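Local coordinates for protein dihydrolipoyl dehydrogenase (Elizabethkingia anophelis NUHP1, PDB 6UZI) that probably oxidises the dihydrolipoyl groups of lipoylated proteins with NAD+, using bound FAD and a redox-active disulfide, at residues Ile449-Pro454 with Ala459-Ala464. Numbering follows the deposited sequence.
Sequences ISHAHP and AIKEAA. With ZN (zinc ion), chain F; FAD (flavin-adenine dinucleotide), chain M.
The imidazole of His451 lies with one face under the side-chain root of Lys461: CB of the lysine sits over the ring centre, 3.4 Å from the centroid and 12° off the normal, a CH-pi contact. At the ring edge, in plane, ND1 of His451 donates to the carbonyl O of Ile449 (2.8 Å, N-H...O angle 145°), while NE2 bonds to Glu432, so both ring nitrogens are engaged and the ring's rotation is fixed. Lys461 leaves helix 458-469 with CG anti to the backbone N (chi1 173°), runs extended past ND1 and turns only at its last torsion, which carries NZ to Ile449 O at 3.2 Å. That oxygen therefore takes two donors, ND1 and NZ, from opposite faces of its carbonyl plane. NZ also bonds to O of Ala447, the last residue of helix 443-447, so the lysine spans the helix end and the start of the loop after it. Farther along this loop, a cis peptide precedes Pro454, whose CB lies over the rim of one face of the His453 ring. His453 ND1 binds the zinc ion at 2.2 Å, together with Glu458 and Glu333 of the second subunit, and His453 O accepts from N3 of the flavin bound mainly by that subunit (3.0 Å). Here the dimerisation domain delivers the predicted proton acceptor, His453, to its partner's flavin, as in related disulfide oxidoreductases. With ND1 committed as donor, NE2 could carry a second proton, which Glu432 would favour and the lysine ammonium oppose; that proton could equally lie on the carboxylate.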
# COMPACT_ATOMS: atom_id res chain seq x y z
N ILE A 449 -11.73 -8.52 10.90
CA ILE A 449 -10.37 -8.96 10.59
C ILE A 449 -9.37 -7.94 11.11
O ILE A 449 -9.60 -6.73 11.01
CB ILE A 449 -10.22 -9.19 9.08
CG1 ILE A 449 -10.89 -10.51 8.68
CG2 ILE A 449 -8.77 -9.13 8.64
CD1 ILE A 449 -10.77 -10.82 7.22
N SER A 450 -8.26 -8.42 11.66
CA SER A 450 -7.22 -7.54 12.15
C SER A 450 -6.59 -6.75 11.01
O SER A 450 -6.16 -7.33 10.00
CB SER A 450 -6.13 -8.32 12.87
OG SER A 450 -5.18 -7.43 13.42
N HIS A 451 -6.53 -5.43 11.17
CA HIS A 451 -5.82 -4.54 10.27
C HIS A 451 -4.69 -3.87 11.04
O HIS A 451 -4.92 -3.28 12.10
CB HIS A 451 -6.74 -3.46 9.68
CG HIS A 451 -7.75 -3.98 8.71
ND1 HIS A 451 -8.74 -4.87 9.07
CD2 HIS A 451 -7.93 -3.73 7.39
CE1 HIS A 451 -9.49 -5.14 8.01
NE2 HIS A 451 -9.02 -4.46 6.98
N ALA A 452 -3.48 -3.96 10.51
CA ALA A 452 -2.31 -3.41 11.19
C ALA A 452 -2.52 -1.94 11.52
O ALA A 452 -3.03 -1.17 10.70
CB ALA A 452 -1.06 -3.58 10.32
N HIS A 453 -2.10 -1.54 12.72
CA HIS A 453 -2.21 -0.17 13.19
C HIS A 453 -0.82 0.38 13.45
O HIS A 453 -0.02 -0.27 14.15
CB HIS A 453 -3.05 -0.11 14.47
CG HIS A 453 -3.18 1.26 15.05
ND1 HIS A 453 -4.31 2.04 14.87
CD2 HIS A 453 -2.34 2.00 15.81
CE1 HIS A 453 -4.15 3.19 15.49
NE2 HIS A 453 -2.97 3.19 16.08
N PRO A 454 -0.48 1.57 12.94
CA PRO A 454 -1.30 2.42 12.07
C PRO A 454 -1.03 2.21 10.58
O PRO A 454 0.12 2.28 10.15
CB PRO A 454 -0.90 3.82 12.49
CG PRO A 454 0.55 3.68 12.88
CD PRO A 454 0.71 2.29 13.44
N ALA A 459 -8.71 2.29 7.31
CA ALA A 459 -9.88 2.97 6.78
C ALA A 459 -10.84 1.99 6.12
O ALA A 459 -12.06 2.17 6.19
CB ALA A 459 -9.47 4.05 5.79
N ILE A 460 -10.31 0.92 5.53
CA ILE A 460 -11.18 -0.11 4.99
C ILE A 460 -11.94 -0.80 6.11
O ILE A 460 -13.17 -0.96 6.05
CB ILE A 460 -10.37 -1.12 4.16
CG1 ILE A 460 -9.55 -0.41 3.10
CG2 ILE A 460 -11.31 -2.11 3.50
CD1 ILE A 460 -8.58 -1.32 2.40
N LYS A 461 -11.22 -1.19 7.17
CA LYS A 461 -11.86 -1.82 8.32
C LYS A 461 -12.94 -0.93 8.92
O LYS A 461 -14.04 -1.40 9.24
CB LYS A 461 -10.81 -2.18 9.37
CG LYS A 461 -11.37 -2.71 10.68
CD LYS A 461 -10.34 -2.63 11.78
CE LYS A 461 -10.86 -3.22 13.08
NZ LYS A 461 -11.06 -4.69 12.98
N GLU A 462 -12.65 0.37 9.05
CA GLU A 462 -13.63 1.28 9.64
C GLU A 462 -14.84 1.45 8.73
O GLU A 462 -15.98 1.47 9.21
CB GLU A 462 -12.99 2.64 9.93
CG GLU A 462 -11.96 2.65 11.07
CD GLU A 462 -12.56 2.41 12.45
OE1 GLU A 462 -13.68 2.89 12.71
OE2 GLU A 462 -11.89 1.80 13.30
N ALA A 463 -14.63 1.57 7.42
CA ALA A 463 -15.76 1.67 6.50
C ALA A 463 -16.63 0.42 6.54
O ALA A 463 -17.86 0.51 6.49
CB ALA A 463 -15.26 1.93 5.07
N ALA A 464 -16.00 -0.75 6.66
CA ALA A 464 -16.77 -1.99 6.76
C ALA A 464 -17.60 -2.02 8.03
O ALA A 464 -18.74 -2.50 8.03
CB ALA A 464 -15.83 -3.20 6.69
ZN ZN F . -6.49 1.51 14.75
PA FAD M . -0.90 1.33 26.45
O1A FAD M . -1.09 2.09 25.19
O2A FAD M . 0.54 0.81 26.59
O5B FAD M . -1.13 2.34 27.69
C5B FAD M . -2.36 2.29 28.43
C4B FAD M . -2.39 3.50 29.33
O4B FAD M . -2.76 3.08 30.66
C3B FAD M . -1.07 4.27 29.48
O3B FAD M . -1.15 5.56 28.88
C2B FAD M . -0.85 4.37 31.00
O2B FAD M . -0.48 5.68 31.41
C1B FAD M . -2.22 4.03 31.56
N9A FAD M . -2.22 3.44 32.89
C8A FAD M . -1.50 2.36 33.32
N7A FAD M . -1.79 1.98 34.55
C5A FAD M . -2.76 2.87 34.95
C6A FAD M . -3.50 3.00 36.15
N6A FAD M . -3.35 2.19 37.20
N1A FAD M . -4.41 4.00 36.22
C2A FAD M . -4.56 4.81 35.17
N3A FAD M . -3.93 4.78 33.99
C4A FAD M . -3.04 3.79 33.95
N1 FAD M . 2.56 -1.16 18.05
C2 FAD M . 1.99 -1.31 16.83
O2 FAD M . 1.03 -2.06 16.67
N3 FAD M . 2.49 -0.61 15.74
C4 FAD M . 3.55 0.28 15.77
O4 FAD M . 3.90 0.86 14.74
C4X FAD M . 4.14 0.44 17.09
N5 FAD M . 5.13 1.28 17.22
C5X FAD M . 5.66 1.47 18.49
C6 FAD M . 6.69 2.38 18.67
C7 FAD M . 7.21 2.64 19.94
C7M FAD M . 8.34 3.62 20.09
C8 FAD M . 6.69 1.96 21.05
C8M FAD M . 7.19 2.26 22.44
C9 FAD M . 5.67 1.03 20.87
C9A FAD M . 5.15 0.78 19.61
N10 FAD M . 4.10 -0.13 19.41
C10 FAD M . 3.57 -0.32 18.16
C1' FAD M . 3.45 -0.75 20.56
C2' FAD M . 2.15 -0.05 20.94
O2' FAD M . 2.42 1.22 21.53
C3' FAD M . 1.36 -0.92 21.92
O3' FAD M . 1.30 -2.25 21.41
C4' FAD M . -0.06 -0.40 22.15
O4' FAD M . 0.05 0.94 22.64
C5' FAD M . -0.84 -1.23 23.14
O5' FAD M . -1.42 -0.29 24.06
P FAD M . -2.45 -0.77 25.20
O1P FAD M . -3.86 -0.35 25.09
O2P FAD M . -2.31 -2.25 25.42
O3P FAD M . -1.74 -0.02 26.42